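Local coordinates for protein VAL-1 (Chlorella virus, PDB 3GNE) that cleaves alginate by beta-elimination as a family 14 polysaccharide lyase of a Chlorella virus, with modes of action that depend on pH, at residues 115-120 against 188-193; 127-132 against 197-202; 8-13 against 29-34; 57-62 against 236-241. All coordinates share one frame; numbering follows the deposited sequence. Where two conformers were deposited one is given.

Interaction 1 (115-120 against 188-193); sequences NRIMWQ and SYVIVN
N115 lies across from S188 and I117 across from V190 on two strands that run nearly in the same direction, 9° apart over residues 115-117 and 188-190, with the CA atoms of I117 and V190 7.8 Å apart. Such a spacing is too wide for backbone pairing, and side chains alone bridge it.

At one end the link is polar. ND2 of N115 donates to OG of S188 over 2.9 Å, bent to 147° at the hydrogen and with the oxygen slightly tilted from the amide plane. Both side chains are extended toward each other. Neither end relies on this bond alone: S188 OG also bonds to D127, its stronger partner, and N115 ND2 to T172. A small buried polar chain results, in which the hydroxyl is held from two strands of the other sheet.

Two residues on, the contact turns apolar. I117 directs its CB past V190, but a bend at chi2 (-70°) brings CD1 round to the valine fork, 3.6 Å from CG1 and 3.7 Å from CG2 of V190. I170 packs beside I117 and F152 beside V190.

Strand 112-119 belongs to one antiparallel sheet and strand 186-192 to the other, so this is face-to-face packing inside a beta-sandwich, as expected of the concanavalin-like jelly-roll fold.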
# COMPACT_ATOMS: atom_id res chain seq x y z
N ASN A 115 -2.82 2.26 -5.75
CA ASN A 115 -1.40 1.92 -5.92
C ASN A 115 -0.91 1.34 -4.60
O ASN A 115 -0.78 2.13 -3.66
CB ASN A 115 -0.62 3.20 -6.27
CG ASN A 115 0.76 2.90 -6.80
OD1 ASN A 115 0.97 1.77 -7.28
ND2 ASN A 115 1.68 3.86 -6.71
N ARG A 116 -0.71 0.03 -4.52
CA ARG A 116 -0.39 -0.58 -3.25
C ARG A 116 0.88 -1.40 -3.33
O ARG A 116 1.28 -1.87 -4.38
CB ARG A 116 -1.51 -1.51 -2.80
CG ARG A 116 -2.73 -0.74 -2.28
CD ARG A 116 -3.80 -1.71 -1.71
NE ARG A 116 -4.42 -2.39 -2.89
CZ ARG A 116 -5.29 -3.39 -2.80
NH1 ARG A 116 -5.64 -3.88 -1.59
NH2 ARG A 116 -5.85 -3.96 -3.89
N ILE A 117 1.49 -1.60 -2.15
CA ILE A 117 2.55 -2.58 -2.01
C ILE A 117 1.95 -3.91 -1.62
O ILE A 117 1.12 -3.99 -0.66
CB ILE A 117 3.50 -2.14 -0.86
CG1 ILE A 117 4.29 -0.89 -1.23
CG2 ILE A 117 4.40 -3.31 -0.47
CD1 ILE A 117 5.36 -1.09 -2.32
N MET A 118 2.36 -4.97 -2.30
CA MET A 118 2.15 -6.33 -1.84
C MET A 118 3.51 -7.00 -1.59
O MET A 118 4.48 -6.78 -2.30
CB MET A 118 1.45 -7.23 -2.86
CG MET A 118 -0.07 -7.07 -2.82
SD MET A 118 -0.86 -8.19 -4.01
CE MET A 118 -0.59 -9.79 -3.25
N TRP A 119 3.51 -7.87 -0.57
CA TRP A 119 4.59 -8.85 -0.47
C TRP A 119 4.23 -10.05 -1.32
O TRP A 119 3.06 -10.20 -1.73
CB TRP A 119 4.91 -9.22 0.96
CG TRP A 119 4.06 -10.25 1.66
CD1 TRP A 119 4.21 -11.61 1.57
CD2 TRP A 119 2.95 -10.04 2.56
NE1 TRP A 119 3.27 -12.28 2.34
CE2 TRP A 119 2.48 -11.31 2.96
CE3 TRP A 119 2.30 -8.90 3.05
CZ2 TRP A 119 1.42 -11.49 3.84
CZ3 TRP A 119 1.25 -9.07 3.91
CH2 TRP A 119 0.80 -10.35 4.31
N GLN A 120 5.21 -10.90 -1.57
CA GLN A 120 5.07 -12.05 -2.43
C GLN A 120 5.71 -13.24 -1.73
O GLN A 120 6.26 -13.15 -0.65
CB GLN A 120 5.82 -11.82 -3.75
CG GLN A 120 5.29 -10.58 -4.52
CD GLN A 120 3.97 -10.93 -5.20
OE1 GLN A 120 2.85 -10.80 -4.62
NE2 GLN A 120 4.11 -11.31 -6.42
N SER A 188 4.55 5.57 -11.00
CA SER A 188 4.58 4.90 -9.71
C SER A 188 6.01 4.51 -9.41
O SER A 188 6.78 4.26 -10.31
CB SER A 188 3.73 3.62 -9.81
OG SER A 188 3.79 2.97 -8.52
N TYR A 189 6.38 4.46 -8.14
CA TYR A 189 7.69 3.84 -7.86
C TYR A 189 7.59 3.08 -6.55
O TYR A 189 6.74 3.38 -5.68
CB TYR A 189 8.79 4.89 -7.85
CG TYR A 189 8.93 5.92 -6.75
CD1 TYR A 189 9.24 5.67 -5.39
CD2 TYR A 189 8.79 7.28 -7.08
CE1 TYR A 189 9.37 6.64 -4.44
CE2 TYR A 189 8.96 8.28 -6.13
CZ TYR A 189 9.25 7.97 -4.81
OH TYR A 189 9.40 8.99 -3.90
N VAL A 190 8.46 2.11 -6.39
CA VAL A 190 8.58 1.30 -5.20
C VAL A 190 10.04 1.32 -4.83
O VAL A 190 10.91 1.18 -5.69
CB VAL A 190 8.11 -0.15 -5.43
CG1 VAL A 190 8.46 -1.03 -4.22
CG2 VAL A 190 6.60 -0.12 -5.69
N ILE A 191 10.26 1.50 -3.52
CA ILE A 191 11.60 1.37 -2.97
C ILE A 191 11.57 0.30 -1.88
O ILE A 191 10.71 0.35 -1.02
CB ILE A 191 12.16 2.70 -2.39
CG1 ILE A 191 12.08 3.86 -3.35
CG2 ILE A 191 13.61 2.46 -2.00
CD1 ILE A 191 12.49 5.19 -2.75
N VAL A 192 12.53 -0.64 -1.95
CA VAL A 192 12.67 -1.61 -0.88
C VAL A 192 14.15 -1.61 -0.50
O VAL A 192 15.02 -1.91 -1.34
CB VAL A 192 12.24 -3.04 -1.23
CG1 VAL A 192 12.34 -3.88 0.02
CG2 VAL A 192 10.79 -3.04 -1.78
N ASN A 193 14.47 -1.25 0.74
CA ASN A 193 15.84 -1.23 1.27
C ASN A 193 16.76 -0.53 0.33
O ASN A 193 17.86 -0.95 0.02
CB ASN A 193 16.31 -2.65 1.59
CG ASN A 193 15.47 -3.26 2.73
OD1 ASN A 193 15.12 -2.53 3.67
ND2 ASN A 193 15.22 -4.53 2.63

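Interaction 2 (127-132 against 197-202); sequences DYIYPP and EVLKRI
I129 lies opposite L199 and I202 on strands that head roughly the same way yet share no backbone bond. I129 CA is 11.0 Å from L199 CA, and I129 CA is 10.3 Å from I202 CA.

The contact converges on one methyl. I129 is stretched to its full length, with CD1 trans along the chain (chi2 -180°), and this carries I129 CD1 across the gap to within 3.9 Å of L199 CD2. The two side chains cross obliquely. I202 CD1 comes in beside the leucine methyl, more loosely, 4.4 Å from I129 CD1. F151 touches both I129 and L199 and extends the apolar patch.

L199 and I202 are three residues apart, and in a regular strand they would point to opposite faces. Here R201 and I202 together face G186 in a G1 beta bulge, R201 taking a positive phi of 85°, and the irregularity puts I202 back on the inner face.

Y128 and Y130, on the other face of strand 125-130, hold a citrate through their hydroxyls. The contact is thus interior sheet-to-sheet packing of a beta-sandwich, on the reverse of a sheet face that binds citrate, probably from the crystallisation liquor; that face may be where alginate binds.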
# COMPACT_ATOMS: atom_id res chain seq x y z
N ASP A 127 4.70 -3.75 -6.83
CA ASP A 127 3.71 -2.72 -6.96
C ASP A 127 2.40 -3.38 -7.41
O ASP A 127 2.46 -4.27 -8.24
CB ASP A 127 4.19 -1.72 -8.01
CG ASP A 127 3.44 -0.42 -8.02
OD1 ASP A 127 2.61 -0.19 -7.09
OD2 ASP A 127 3.59 0.34 -8.98
N TYR A 128 1.27 -2.97 -6.88
CA TYR A 128 0.01 -3.65 -7.17
C TYR A 128 -1.08 -2.59 -7.44
O TYR A 128 -1.46 -1.85 -6.53
CB TYR A 128 -0.34 -4.52 -5.98
CG TYR A 128 -1.53 -5.43 -6.20
CD1 TYR A 128 -1.49 -6.42 -7.20
CD2 TYR A 128 -2.68 -5.29 -5.41
CE1 TYR A 128 -2.57 -7.27 -7.43
CE2 TYR A 128 -3.75 -6.16 -5.61
CZ TYR A 128 -3.71 -7.13 -6.61
OH TYR A 128 -4.74 -8.00 -6.84
N ILE A 129 -1.50 -2.51 -8.67
CA ILE A 129 -2.32 -1.40 -9.15
C ILE A 129 -3.70 -1.86 -9.56
O ILE A 129 -3.83 -2.80 -10.35
CB ILE A 129 -1.62 -0.71 -10.35
CG1 ILE A 129 -0.26 -0.18 -9.90
CG2 ILE A 129 -2.53 0.40 -10.93
CD1 ILE A 129 0.53 0.53 -11.01
N TYR A 130 -4.74 -1.16 -9.12
CA TYR A 130 -6.08 -1.28 -9.69
C TYR A 130 -6.29 0.01 -10.49
O TYR A 130 -6.42 1.09 -9.86
CB TYR A 130 -7.16 -1.36 -8.63
CG TYR A 130 -7.56 -2.75 -8.16
CD1 TYR A 130 -6.67 -3.58 -7.46
CD2 TYR A 130 -8.86 -3.21 -8.36
CE1 TYR A 130 -7.08 -4.86 -7.03
CE2 TYR A 130 -9.24 -4.47 -7.94
CZ TYR A 130 -8.36 -5.29 -7.27
OH TYR A 130 -8.81 -6.53 -6.86
N PRO A 131 -6.30 -0.06 -11.81
CA PRO A 131 -6.54 1.16 -12.61
C PRO A 131 -8.03 1.40 -12.81
O PRO A 131 -8.84 0.51 -12.54
CB PRO A 131 -5.86 0.78 -13.95
CG PRO A 131 -6.15 -0.71 -14.06
CD PRO A 131 -6.07 -1.26 -12.65
N PRO A 132 -8.40 2.61 -13.26
CA PRO A 132 -9.82 2.90 -13.44
C PRO A 132 -10.47 2.16 -14.59
O PRO A 132 -9.84 1.91 -15.62
CB PRO A 132 -9.79 4.43 -13.76
CG PRO A 132 -8.51 4.94 -13.17
CD PRO A 132 -7.54 3.79 -13.51
N GLU A 197 12.48 1.12 -8.09
CA GLU A 197 12.01 0.86 -9.45
C GLU A 197 10.85 1.80 -9.78
O GLU A 197 10.00 2.08 -8.91
CB GLU A 197 11.55 -0.59 -9.66
CG GLU A 197 12.68 -1.63 -9.47
CD GLU A 197 13.77 -1.60 -10.51
OE1 GLU A 197 13.61 -1.02 -11.58
OE2 GLU A 197 14.85 -2.17 -10.24
N VAL A 198 10.79 2.29 -11.00
CA VAL A 198 9.81 3.23 -11.46
C VAL A 198 9.01 2.66 -12.62
O VAL A 198 9.58 1.97 -13.51
CB VAL A 198 10.49 4.53 -11.90
CG1 VAL A 198 9.48 5.59 -12.30
CG2 VAL A 198 11.39 5.02 -10.76
N LEU A 199 7.71 2.95 -12.62
CA LEU A 199 6.83 2.61 -13.73
C LEU A 199 6.31 3.93 -14.30
O LEU A 199 5.68 4.71 -13.51
CB LEU A 199 5.66 1.72 -13.29
CG LEU A 199 4.60 1.40 -14.35
CD1 LEU A 199 5.15 0.53 -15.48
CD2 LEU A 199 3.38 0.74 -13.70
N LYS A 200 6.52 4.24 -15.57
CA LYS A 200 6.02 5.48 -16.15
C LYS A 200 4.91 5.17 -17.13
O LYS A 200 4.67 4.01 -17.51
CB LYS A 200 7.19 6.20 -16.85
CG LYS A 200 8.31 6.62 -15.91
CD LYS A 200 9.22 7.65 -16.59
CE LYS A 200 10.28 8.17 -15.64
NZ LYS A 200 11.25 9.10 -16.30
N ARG A 201 4.19 6.20 -17.54
CA ARG A 201 3.17 6.11 -18.61
C ARG A 201 1.78 5.65 -18.20
O ARG A 201 0.98 5.09 -18.95
CB ARG A 201 3.82 5.35 -19.77
CG ARG A 201 4.87 6.25 -20.45
CD ARG A 201 6.30 5.75 -20.24
NE ARG A 201 7.14 5.99 -21.41
CZ ARG A 201 7.25 5.21 -22.48
NH1 ARG A 201 6.57 4.07 -22.55
NH2 ARG A 201 8.05 5.56 -23.48
N ILE A 202 1.45 5.95 -16.93
CA ILE A 202 0.18 5.50 -16.35
C ILE A 202 -0.88 6.56 -16.45
O ILE A 202 -0.60 7.74 -16.23
CB ILE A 202 0.39 5.25 -14.84
CG1 ILE A 202 1.50 4.21 -14.59
CG2 ILE A 202 -0.92 4.83 -14.22
CD1 ILE A 202 1.91 4.12 -13.14

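Interaction 3 (8-13 against 29-34); sequences DLNLLT and SAVTTF
V31 carries the apolar part of this contact, spreading its two methyls over the turn formed by residues 8-13, with its CA 6.8 Å from the CA of L9. CG1 meets L9 near the root of that side chain, 4.1 Å from its CB. CG2 instead meets the tip of L12, whose CD2 lies 3.9 Å away. The leucine reaches it because CG stands anti to the backbone N (chi1 -173°) and chi2 of 61° swings one branch toward the valine. L9 goes on past V31 to V40, while L12 also packs on V21, M26 and F61, so V31 closes the edge of a larger hydrophobic cluster.

Polar atoms meet V31 only through van der Waals contact. The carbonyl O of L9 sits in the fork of the valine, 3.8 Å from CG1, and is not left without a bond, for it accepts the backbone N of L12 at 3.1 Å.

The remaining bonds lie within the turn and shape it. OD2 of D8 takes the backbone N of N10 over 2.9 Å in an Asx turn, the donor approaching from above the carboxylate, 42° out of its plane. The carbonyl of D8 also accepts the N of L11, tightening the short 3-10 segment.

No hydrogen bond ties this turn to residues 29-34. The chemistry therefore separates two tasks: local polar bonds define the conformation of the turn, and dispersion with burial of apolar surface sets it against the edge strand 30-34.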
# COMPACT_ATOMS: atom_id res chain seq x y z
N ASP A 8 2.37 9.62 14.31
CA ASP A 8 2.62 9.25 15.70
C ASP A 8 1.67 8.12 16.08
O ASP A 8 0.44 8.30 16.21
CB ASP A 8 2.33 10.49 16.55
CG ASP A 8 2.59 10.23 18.01
OD1 ASP A 8 2.56 11.24 18.78
OD2 ASP A 8 2.79 9.06 18.44
N LEU A 9 2.18 6.91 16.24
CA LEU A 9 1.32 5.76 16.51
C LEU A 9 0.64 5.85 17.87
O LEU A 9 -0.36 5.18 18.11
CB LEU A 9 2.10 4.44 16.45
CG LEU A 9 2.57 4.09 15.04
CD1 LEU A 9 3.45 2.85 15.16
CD2 LEU A 9 1.43 3.87 14.08
N ASN A 10 1.16 6.70 18.76
CA ASN A 10 0.43 6.90 20.01
C ASN A 10 -0.87 7.66 19.81
O ASN A 10 -1.72 7.72 20.72
CB ASN A 10 1.32 7.69 20.98
CG ASN A 10 2.51 6.84 21.40
OD1 ASN A 10 3.62 7.36 21.48
ND2 ASN A 10 2.21 5.58 21.61
N LEU A 11 -1.04 8.22 18.59
CA LEU A 11 -2.34 8.85 18.29
C LEU A 11 -3.18 8.03 17.31
O LEU A 11 -4.21 8.54 16.79
CB LEU A 11 -2.05 10.25 17.67
CG LEU A 11 -1.28 11.21 18.61
CD1 LEU A 11 -0.98 12.50 17.85
CD2 LEU A 11 -2.04 11.47 19.87
N LEU A 12 -2.80 6.78 16.99
CA LEU A 12 -3.44 6.05 15.91
C LEU A 12 -4.97 5.97 16.05
O LEU A 12 -5.61 6.14 15.01
CB LEU A 12 -2.87 4.62 15.89
CG LEU A 12 -3.33 3.78 14.68
CD1 LEU A 12 -2.90 4.37 13.37
CD2 LEU A 12 -2.78 2.38 14.89
N THR A 13 -5.46 5.78 17.26
CA THR A 13 -6.92 5.66 17.41
C THR A 13 -7.49 6.92 18.06
O THR A 13 -8.59 6.84 18.57
CB THR A 13 -7.31 4.43 18.25
OG1 THR A 13 -6.64 4.54 19.54
CG2 THR A 13 -6.90 3.14 17.59
N SER A 29 -4.36 -6.77 16.47
CA SER A 29 -3.08 -6.06 16.48
C SER A 29 -3.02 -5.03 17.60
O SER A 29 -4.05 -4.72 18.21
CB SER A 29 -2.86 -5.41 15.12
OG SER A 29 -2.83 -6.42 14.09
N ALA A 30 -1.82 -4.48 17.83
CA ALA A 30 -1.69 -3.54 18.92
C ALA A 30 -0.50 -2.61 18.69
O ALA A 30 0.54 -3.03 18.20
CB ALA A 30 -1.48 -4.26 20.27
N VAL A 31 -0.69 -1.36 19.08
CA VAL A 31 0.45 -0.46 19.20
C VAL A 31 1.25 -0.84 20.45
O VAL A 31 0.71 -1.01 21.53
CB VAL A 31 -0.02 1.03 19.28
CG1 VAL A 31 1.11 1.99 19.55
CG2 VAL A 31 -0.67 1.39 17.96
N THR A 32 2.56 -1.01 20.28
CA THR A 32 3.41 -1.48 21.37
C THR A 32 4.81 -1.02 21.07
O THR A 32 5.06 -0.22 20.15
CB THR A 32 3.26 -3.00 21.51
OG1 THR A 32 3.90 -3.44 22.72
CG2 THR A 32 3.89 -3.73 20.33
N THR A 33 5.72 -1.50 21.93
CA THR A 33 7.13 -1.20 21.74
C THR A 33 7.88 -2.49 21.42
O THR A 33 7.66 -3.49 22.10
CB THR A 33 7.69 -0.61 23.04
OG1 THR A 33 7.07 0.68 23.21
CG2 THR A 33 9.19 -0.35 22.94
N PHE A 34 8.72 -2.38 20.40
CA PHE A 34 9.48 -3.58 19.99
C PHE A 34 10.80 -3.07 19.50
O PHE A 34 10.85 -2.09 18.71
CB PHE A 34 8.70 -4.41 18.95
CG PHE A 34 9.55 -5.54 18.34
CD1 PHE A 34 9.73 -6.71 19.08
CD2 PHE A 34 10.15 -5.44 17.12
CE1 PHE A 34 10.52 -7.75 18.58
CE2 PHE A 34 10.94 -6.45 16.60
CZ PHE A 34 11.13 -7.59 17.36

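Interaction 4 (57-62 against 236-241); sequences GGFSFS and TNFQMK
F238 offers one face of its ring to F61, whose CZ stands 4.3 Å above that plane, displaced toward the rim. The pair is T-shaped: F61 supplies the edge, the planes are turned 76° against each other, and the centroids lie 5.7 Å apart. F59 comes to the same ring from another direction. Its CZ approaches F238 CZ to 4.3 Å with the F59 edge leading, but the meeting is oblique on the F238 side. F59 and F61 are themselves neighbours on one strand, and CE1 of F59 lies in plane at the edge of the F61 ring.

The three rings bridge a wide gap, since the CA atoms of F61 and F238 are 11.9 Å apart. Both F59 and F61 take a chi1 that sets the ring between backbone N and carbonyl carbon (71° and 63°) and directs the two side by side at the other sheet. With no polar atom at the interface, the fit rests on ring packing, probably with some electrostatic help from the edge-to-face pair. W217 joins the cluster, meeting F59 and F61 and forming an edge-to-face pair with F238.

Strand 59-63 runs between strands 21-25 and 212-221, the latter bearing W217. Across the core, strand 231-241 lies in the other sheet with 3-6, 37-44 and 72-80; F59 reaches V40 and A42 there, and L7 borders F238.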
# COMPACT_ATOMS: atom_id res chain seq x y z
N GLY A 57 -6.94 -11.26 10.96
CA GLY A 57 -5.54 -10.94 10.76
C GLY A 57 -5.30 -9.54 10.27
O GLY A 57 -6.10 -8.94 9.54
N GLY A 58 -4.17 -9.02 10.69
CA GLY A 58 -3.67 -7.71 10.25
C GLY A 58 -4.35 -6.56 10.97
O GLY A 58 -4.89 -6.70 12.05
N PHE A 59 -4.29 -5.40 10.29
CA PHE A 59 -4.96 -4.19 10.80
C PHE A 59 -5.06 -3.23 9.63
O PHE A 59 -4.34 -3.39 8.63
CB PHE A 59 -4.26 -3.54 12.00
CG PHE A 59 -2.93 -2.85 11.71
CD1 PHE A 59 -2.89 -1.46 11.70
CD2 PHE A 59 -1.76 -3.55 11.45
CE1 PHE A 59 -1.72 -0.75 11.45
CE2 PHE A 59 -0.56 -2.87 11.20
CZ PHE A 59 -0.56 -1.49 11.20
N SER A 60 -5.94 -2.24 9.80
CA SER A 60 -6.12 -1.26 8.72
C SER A 60 -6.39 0.11 9.31
O SER A 60 -6.82 0.24 10.44
CB SER A 60 -7.28 -1.71 7.81
OG SER A 60 -8.49 -1.65 8.50
N PHE A 61 -6.17 1.11 8.43
CA PHE A 61 -6.61 2.48 8.74
C PHE A 61 -6.53 3.29 7.45
O PHE A 61 -5.83 2.90 6.53
CB PHE A 61 -5.77 3.15 9.85
CG PHE A 61 -4.31 3.35 9.53
CD1 PHE A 61 -3.91 4.57 8.96
CD2 PHE A 61 -3.35 2.40 9.84
CE1 PHE A 61 -2.57 4.82 8.70
CE2 PHE A 61 -2.00 2.60 9.55
CZ PHE A 61 -1.65 3.82 8.99
N SER A 62 -7.23 4.43 7.41
CA SER A 62 -6.97 5.37 6.31
C SER A 62 -6.46 6.67 6.92
O SER A 62 -6.59 6.90 8.13
CB SER A 62 -8.24 5.62 5.50
OG SER A 62 -9.26 6.18 6.33
N THR A 236 6.43 0.10 11.52
CA THR A 236 6.79 1.33 12.25
C THR A 236 7.15 2.42 11.28
O THR A 236 7.36 2.17 10.10
CB THR A 236 7.97 1.03 13.22
OG1 THR A 236 8.11 2.12 14.14
CG2 THR A 236 9.28 0.79 12.45
N ASN A 237 7.27 3.65 11.80
CA ASN A 237 7.83 4.76 11.07
C ASN A 237 7.06 5.03 9.78
O ASN A 237 7.66 5.12 8.70
CB ASN A 237 9.33 4.54 10.77
CG ASN A 237 10.01 5.88 10.53
OD1 ASN A 237 9.53 6.94 10.93
ND2 ASN A 237 11.16 5.82 9.82
N PHE A 238 5.76 5.17 9.89
CA PHE A 238 4.94 5.54 8.74
C PHE A 238 5.18 7.01 8.41
O PHE A 238 5.02 7.88 9.28
CB PHE A 238 3.45 5.36 9.08
CG PHE A 238 3.05 3.90 9.18
CD1 PHE A 238 2.54 3.25 8.06
CD2 PHE A 238 3.14 3.18 10.36
CE1 PHE A 238 2.12 1.90 8.18
CE2 PHE A 238 2.75 1.88 10.50
CZ PHE A 238 2.25 1.23 9.38
N GLN A 239 5.60 7.32 7.19
CA GLN A 239 5.94 8.65 6.76
C GLN A 239 5.22 9.01 5.47
O GLN A 239 4.97 8.17 4.62
CB GLN A 239 7.47 8.75 6.49
CG GLN A 239 8.27 8.51 7.76
CD GLN A 239 9.76 8.53 7.51
OE1 GLN A 239 10.16 7.93 6.51
NE2 GLN A 239 10.57 9.14 8.35
N MET A 240 4.94 10.32 5.40
CA MET A 240 4.45 10.90 4.16
C MET A 240 5.61 11.72 3.59
O MET A 240 6.14 12.57 4.34
CB MET A 240 3.21 11.77 4.36
CG MET A 240 2.62 12.21 3.03
SD MET A 240 1.10 13.17 3.15
CE MET A 240 1.68 14.67 4.06
N LYS A 241 6.00 11.49 2.35
CA LYS A 241 7.22 12.09 1.81
C LYS A 241 6.94 12.76 0.47
O LYS A 241 5.99 12.37 -0.20
CB LYS A 241 8.30 11.00 1.61
CG LYS A 241 8.66 10.29 2.94
CD LYS A 241 9.71 9.19 2.73
CE LYS A 241 11.02 9.79 2.25
NZ LYS A 241 12.09 8.74 2.17

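The four contacts form two clusters within one sandwich. Interactions 1 and 2 join successive strands of both sheets, their centres 10 Å apart; D127 OD2 lies 2.7 Å from S188 OG, and a probable backbone bond of 2.7 Å joins R116 O to Y128 N. Interactions 3 and 4 are likewise 10 Å apart: L9 CD2 lies 4.1 Å from F238 CD2, and L12 CD1 4.1 Å from F61 CD2, so the turn extends the aromatic core. Interactions 2 and 4 lie on opposite sides of the chain's centre, about 20 Å between centres. The citrate, held by R116, Y128 and Y130 and probably from the crystallisation liquor, borders the first cluster and may mark where substrate binds.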